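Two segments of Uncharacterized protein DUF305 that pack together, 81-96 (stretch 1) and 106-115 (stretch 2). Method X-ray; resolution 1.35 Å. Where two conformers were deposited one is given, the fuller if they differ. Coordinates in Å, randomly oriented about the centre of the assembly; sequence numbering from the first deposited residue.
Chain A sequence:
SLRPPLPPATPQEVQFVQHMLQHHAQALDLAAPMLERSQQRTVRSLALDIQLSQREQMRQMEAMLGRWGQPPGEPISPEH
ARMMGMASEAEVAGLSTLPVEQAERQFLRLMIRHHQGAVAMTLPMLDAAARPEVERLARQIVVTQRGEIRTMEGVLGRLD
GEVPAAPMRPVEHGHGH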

# COMPACT_ATOMS: atom_id res chain seq x y z
N ALA A 81 8.13 -8.87 4.63
CA ALA A 81 6.90 -8.06 4.59
C ALA A 81 6.87 -7.07 5.76
O ALA A 81 6.55 -5.87 5.58
CB ALA A 81 5.67 -8.98 4.61
N ARG A 82 7.23 -7.54 6.94
CA ARG A 82 7.25 -6.65 8.10
C ARG A 82 8.23 -5.50 7.88
O ARG A 82 7.93 -4.34 8.21
CB ARG A 82 7.63 -7.41 9.37
CG ARG A 82 7.69 -6.53 10.62
CD ARG A 82 7.59 -7.36 11.88
NE ARG A 82 8.38 -6.78 12.97
CZ ARG A 82 7.99 -5.77 13.73
NH1 ARG A 82 6.80 -5.20 13.55
NH2 ARG A 82 8.80 -5.32 14.68
N MET A 83 9.41 -5.78 7.33
CA MET A 83 10.36 -4.70 7.05
C MET A 83 9.83 -3.70 6.04
O MET A 83 10.15 -2.51 6.12
CB MET A 83 11.66 -5.27 6.55
CG MET A 83 12.35 -5.99 7.63
SD MET A 83 13.90 -6.59 7.11
CE MET A 83 14.44 -7.34 8.65
N MET A 84 9.07 -4.19 5.08
CA MET A 84 8.42 -3.34 4.12
C MET A 84 7.29 -2.52 4.72
O MET A 84 6.69 -1.72 4.00
CB MET A 84 7.90 -4.15 2.93
CG MET A 84 8.97 -4.86 2.11
SD MET A 84 8.12 -5.90 0.92
CE MET A 84 9.46 -6.64 0.01
N GLY A 85 7.02 -2.66 6.01
CA GLY A 85 5.91 -1.93 6.64
C GLY A 85 4.56 -2.58 6.45
O GLY A 85 3.55 -2.00 6.89
N MET A 86 4.52 -3.76 5.81
CA MET A 86 3.26 -4.49 5.68
C MET A 86 2.76 -4.99 7.04
O MET A 86 3.56 -5.24 7.94
CB MET A 86 3.38 -5.63 4.70
CG MET A 86 3.71 -5.10 3.30
SD MET A 86 4.03 -6.36 2.07
CE MET A 86 2.39 -6.99 1.87
N ALA A 87 1.44 -5.10 7.20
CA ALA A 87 0.86 -5.62 8.42
C ALA A 87 1.05 -7.12 8.50
O ALA A 87 0.99 -7.82 7.47
CB ALA A 87 -0.63 -5.27 8.45
N SER A 88 1.23 -7.65 9.72
CA SER A 88 1.34 -9.08 9.84
C SER A 88 -0.05 -9.72 9.68
O SER A 88 -1.11 -9.07 9.75
CB SER A 88 1.92 -9.44 11.20
OG SER A 88 0.95 -9.14 12.20
N GLU A 89 -0.04 -11.03 9.53
CA GLU A 89 -1.25 -11.81 9.54
C GLU A 89 -2.16 -11.47 10.75
O GLU A 89 -3.37 -11.23 10.60
CB GLU A 89 -0.82 -13.29 9.53
CG GLU A 89 -1.91 -14.30 9.49
CD GLU A 89 -1.36 -15.70 9.15
OE1 GLU A 89 -1.49 -16.14 7.99
OE2 GLU A 89 -0.73 -16.31 10.02
N ALA A 90 -1.57 -11.47 11.94
CA ALA A 90 -2.30 -11.12 13.15
C ALA A 90 -2.83 -9.69 13.11
O ALA A 90 -3.99 -9.43 13.50
CB ALA A 90 -1.44 -11.31 14.37
N GLU A 91 -2.00 -8.75 12.64
CA GLU A 91 -2.42 -7.35 12.63
C GLU A 91 -3.61 -7.15 11.71
O GLU A 91 -4.54 -6.39 12.02
CB GLU A 91 -1.24 -6.46 12.23
CG GLU A 91 -0.23 -6.30 13.36
CD GLU A 91 1.03 -5.58 12.94
OE1 GLU A 91 1.44 -5.70 11.77
OE2 GLU A 91 1.64 -4.91 13.80
N VAL A 92 -3.57 -7.78 10.54
CA VAL A 92 -4.72 -7.66 9.64
C VAL A 92 -5.96 -8.25 10.30
O VAL A 92 -7.05 -7.65 10.27
CB VAL A 92 -4.46 -8.38 8.29
CG1 VAL A 92 -5.73 -8.40 7.44
CG2 VAL A 92 -3.29 -7.68 7.55
N ALA A 93 -5.82 -9.43 10.93
CA ALA A 93 -6.97 -10.04 11.62
C ALA A 93 -7.55 -9.15 12.73
O ALA A 93 -8.77 -9.17 12.98
CB ALA A 93 -6.58 -11.39 12.17
N GLY A 94 -6.71 -8.36 13.39
CA GLY A 94 -7.16 -7.48 14.47
C GLY A 94 -8.21 -6.51 13.98
O GLY A 94 -9.09 -6.12 14.73
N LEU A 95 -8.14 -6.12 12.71
CA LEU A 95 -9.14 -5.19 12.19
C LEU A 95 -10.54 -5.78 12.18
O LEU A 95 -11.52 -5.02 12.15
CB LEU A 95 -8.75 -4.69 10.80
CG LEU A 95 -7.38 -4.03 10.72
CD1 LEU A 95 -7.16 -3.48 9.29
CD2 LEU A 95 -7.22 -2.92 11.79
N SER A 96 -10.62 -7.12 12.19
CA SER A 96 -11.92 -7.79 12.20
C SER A 96 -12.37 -8.20 13.60
O SER A 96 -13.56 -8.44 13.80
CB SER A 96 -11.89 -9.05 11.32
OG SER A 96 -11.81 -8.70 9.94
N GLN A 106 -6.25 1.20 14.78
CA GLN A 106 -5.27 0.26 14.25
C GLN A 106 -5.20 0.36 12.73
O GLN A 106 -4.12 0.30 12.15
CB GLN A 106 -5.64 -1.16 14.67
CG GLN A 106 -5.04 -1.62 15.95
CD GLN A 106 -3.52 -1.61 15.90
OE1 GLN A 106 -2.91 -0.68 16.38
NE2 GLN A 106 -2.90 -2.65 15.29
N PHE A 107 -6.34 0.49 12.07
CA PHE A 107 -6.34 0.63 10.62
C PHE A 107 -5.46 1.81 10.19
O PHE A 107 -4.65 1.69 9.27
CB PHE A 107 -7.78 0.81 10.10
CG PHE A 107 -7.86 1.32 8.70
CD1 PHE A 107 -7.60 0.48 7.63
CD2 PHE A 107 -8.20 2.65 8.46
CE1 PHE A 107 -7.68 0.93 6.34
CE2 PHE A 107 -8.27 3.12 7.14
CZ PHE A 107 -7.99 2.26 6.09
N LEU A 108 -5.63 2.95 10.86
CA LEU A 108 -4.85 4.13 10.51
C LEU A 108 -3.37 3.92 10.82
O LEU A 108 -2.52 4.23 9.98
CB LEU A 108 -5.38 5.36 11.25
CG LEU A 108 -6.80 5.70 10.82
CD1 LEU A 108 -7.45 6.69 11.82
CD2 LEU A 108 -6.82 6.29 9.41
N ARG A 109 -3.05 3.37 12.00
CA ARG A 109 -1.65 3.13 12.33
C ARG A 109 -1.01 2.15 11.33
O ARG A 109 0.12 2.37 10.89
CB ARG A 109 -1.51 2.61 13.75
CG ARG A 109 -1.91 3.64 14.79
CD ARG A 109 -1.52 3.11 16.14
NE ARG A 109 -2.44 2.08 16.57
CZ ARG A 109 -3.40 2.27 17.48
NH1 ARG A 109 -4.21 1.28 17.82
NH2 ARG A 109 -3.55 3.47 18.04
N LEU A 110 -1.71 1.08 11.00
CA LEU A 110 -1.15 0.10 10.09
C LEU A 110 -1.01 0.67 8.71
O LEU A 110 -0.01 0.42 8.04
CB LEU A 110 -2.04 -1.17 10.04
CG LEU A 110 -2.08 -1.99 11.34
CD1 LEU A 110 -3.13 -3.07 11.20
CD2 LEU A 110 -0.69 -2.60 11.65
N MET A 111 -2.00 1.43 8.25
CA MET A 111 -1.89 1.96 6.89
C MET A 111 -0.82 3.04 6.81
O MET A 111 -0.13 3.14 5.80
CB MET A 111 -3.24 2.50 6.41
CG MET A 111 -3.25 2.84 4.91
SD MET A 111 -3.31 1.38 3.82
CE MET A 111 -5.03 0.91 4.05
N ILE A 112 -0.65 3.84 7.86
CA ILE A 112 0.46 4.79 7.86
C ILE A 112 1.81 4.07 7.76
O ILE A 112 2.65 4.46 6.95
CB ILE A 112 0.43 5.71 9.11
CG1 ILE A 112 -0.74 6.70 9.02
CG2 ILE A 112 1.79 6.44 9.30
CD1 ILE A 112 -1.09 7.33 10.39
N ARG A 113 2.02 3.03 8.56
CA ARG A 113 3.30 2.34 8.52
C ARG A 113 3.51 1.68 7.16
O ARG A 113 4.62 1.69 6.60
CB ARG A 113 3.38 1.32 9.67
CG ARG A 113 4.78 0.71 9.88
CD ARG A 113 4.74 -0.40 10.93
NE ARG A 113 3.89 -1.50 10.49
CZ ARG A 113 3.34 -2.42 11.27
NH1 ARG A 113 3.47 -2.40 12.59
NH2 ARG A 113 2.63 -3.36 10.73
N HIS A 114 2.44 1.12 6.63
CA HIS A 114 2.44 0.53 5.31
C HIS A 114 2.89 1.55 4.25
O HIS A 114 3.80 1.28 3.44
CB HIS A 114 1.02 0.02 5.05
CG HIS A 114 0.73 -0.38 3.66
ND1 HIS A 114 0.44 0.54 2.67
CD2 HIS A 114 0.65 -1.60 3.07
CE1 HIS A 114 0.20 -0.09 1.54
NE2 HIS A 114 0.32 -1.40 1.76
N HIS A 115 2.30 2.74 4.28
CA HIS A 115 2.65 3.76 3.31
C HIS A 115 4.08 4.27 3.51
O HIS A 115 4.77 4.58 2.55
CB HIS A 115 1.67 4.93 3.44
CG HIS A 115 0.36 4.72 2.72
ND1 HIS A 115 -0.18 3.47 2.49
CD2 HIS A 115 -0.49 5.62 2.17
CE1 HIS A 115 -1.31 3.61 1.80
NE2 HIS A 115 -1.53 4.91 1.61
O HOH W 1 1.44 -1.99 8.67
O HOH W 2 -4.40 -5.03 14.48
O HOH W 3 0.07 -3.21 15.58

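How does the backbone of the first stretch lie against the second? The second stretch is helical throughout, while the first ends one helix at its start, turns, and begins another at Glu89. That later helix runs roughly antiparallel to 106-115, at 147° between their directions, yet the axes come no closer than 10.1 Å, a spacing that leaves room for side chains between them. The turn sits much tighter. At Gly85 the chain leaves the helix in a Schellman motif, with Met86 N bonded back to Ala81 O and Gly85 N to Arg82 O, and here the two backbones nearly touch: Gly85 CA lies 4.5 Å from His114 CA.

Why can the chain come so close at Gly85? With no side chain, Gly85 leaves a hollow that faces Arg113 O and His114 CA: an ideal Gly85 CB would lie 3.6 Å from His114 CA and 2.6 Å from Arg113 O, the latter a clash. Its positive phi separately calls for glycine, since a CB would also jam against the carbonyl of the preceding residue. The Gly85 carbonyl makes its own approach to the helix, with His114 CA 3.2 Å from Gly85 O in a CA-H...O contact. Beyond that carbonyl, water 1 bridges the stretches, donating to Gly85 O at 2.8 Å and to Leu110 O at 2.9 Å, so that one molecule ties the turn's carbonyl to a carbonyl of the facing helix.

Which apolar bumps fill the space between the helices? Leu110 points toward the first stretch and its forked end packs on Ala87, with CD2 4.2 Å and CD1 4.3 Å from Ala87 CB, and CD1 also lies 4.1 Å from Leu95 CD2. Leu95 starts sideways, but its end swings in to fill the groove beside Gln106, Phe107 and Leu110; its CD2 is 3.7 Å from Gln106 CB and 4.1 Å from Phe107 CB. The Phe107 ring itself leads away, presenting its edge to Leu95 CD1. Leu110 CD2 also packs 3.7 Å from Glu91 CD, so the carboxylate end of Glu91 borders this greasy patch.

What holds the charged side of the contact? Arg113, which buries more area here than any other residue, extends along the turn to meet Glu91. Its NH2 donates to Glu91 OE1 at 2.8 Å, and NH1 adds a weak bond to Glu91 OE2 at 3.3 Å, a two-pronged salt bridge in which opposite charges pair. Glu91 is braced for this: OE1 also accepts from Ser88 N at 2.8 Å, while Ser88 OG caps the helix by accepting from Glu91 N at 3.0 Å. The guanidinium turns its edge to the turn: Ala87 CA lies near its plane, 3.7 Å from Arg113 NH2. Two waters also link Glu91 to Gln106: water 2 donates to Glu91 O and water 3 to Glu91 OE2, and both accept from Gln106 NE2.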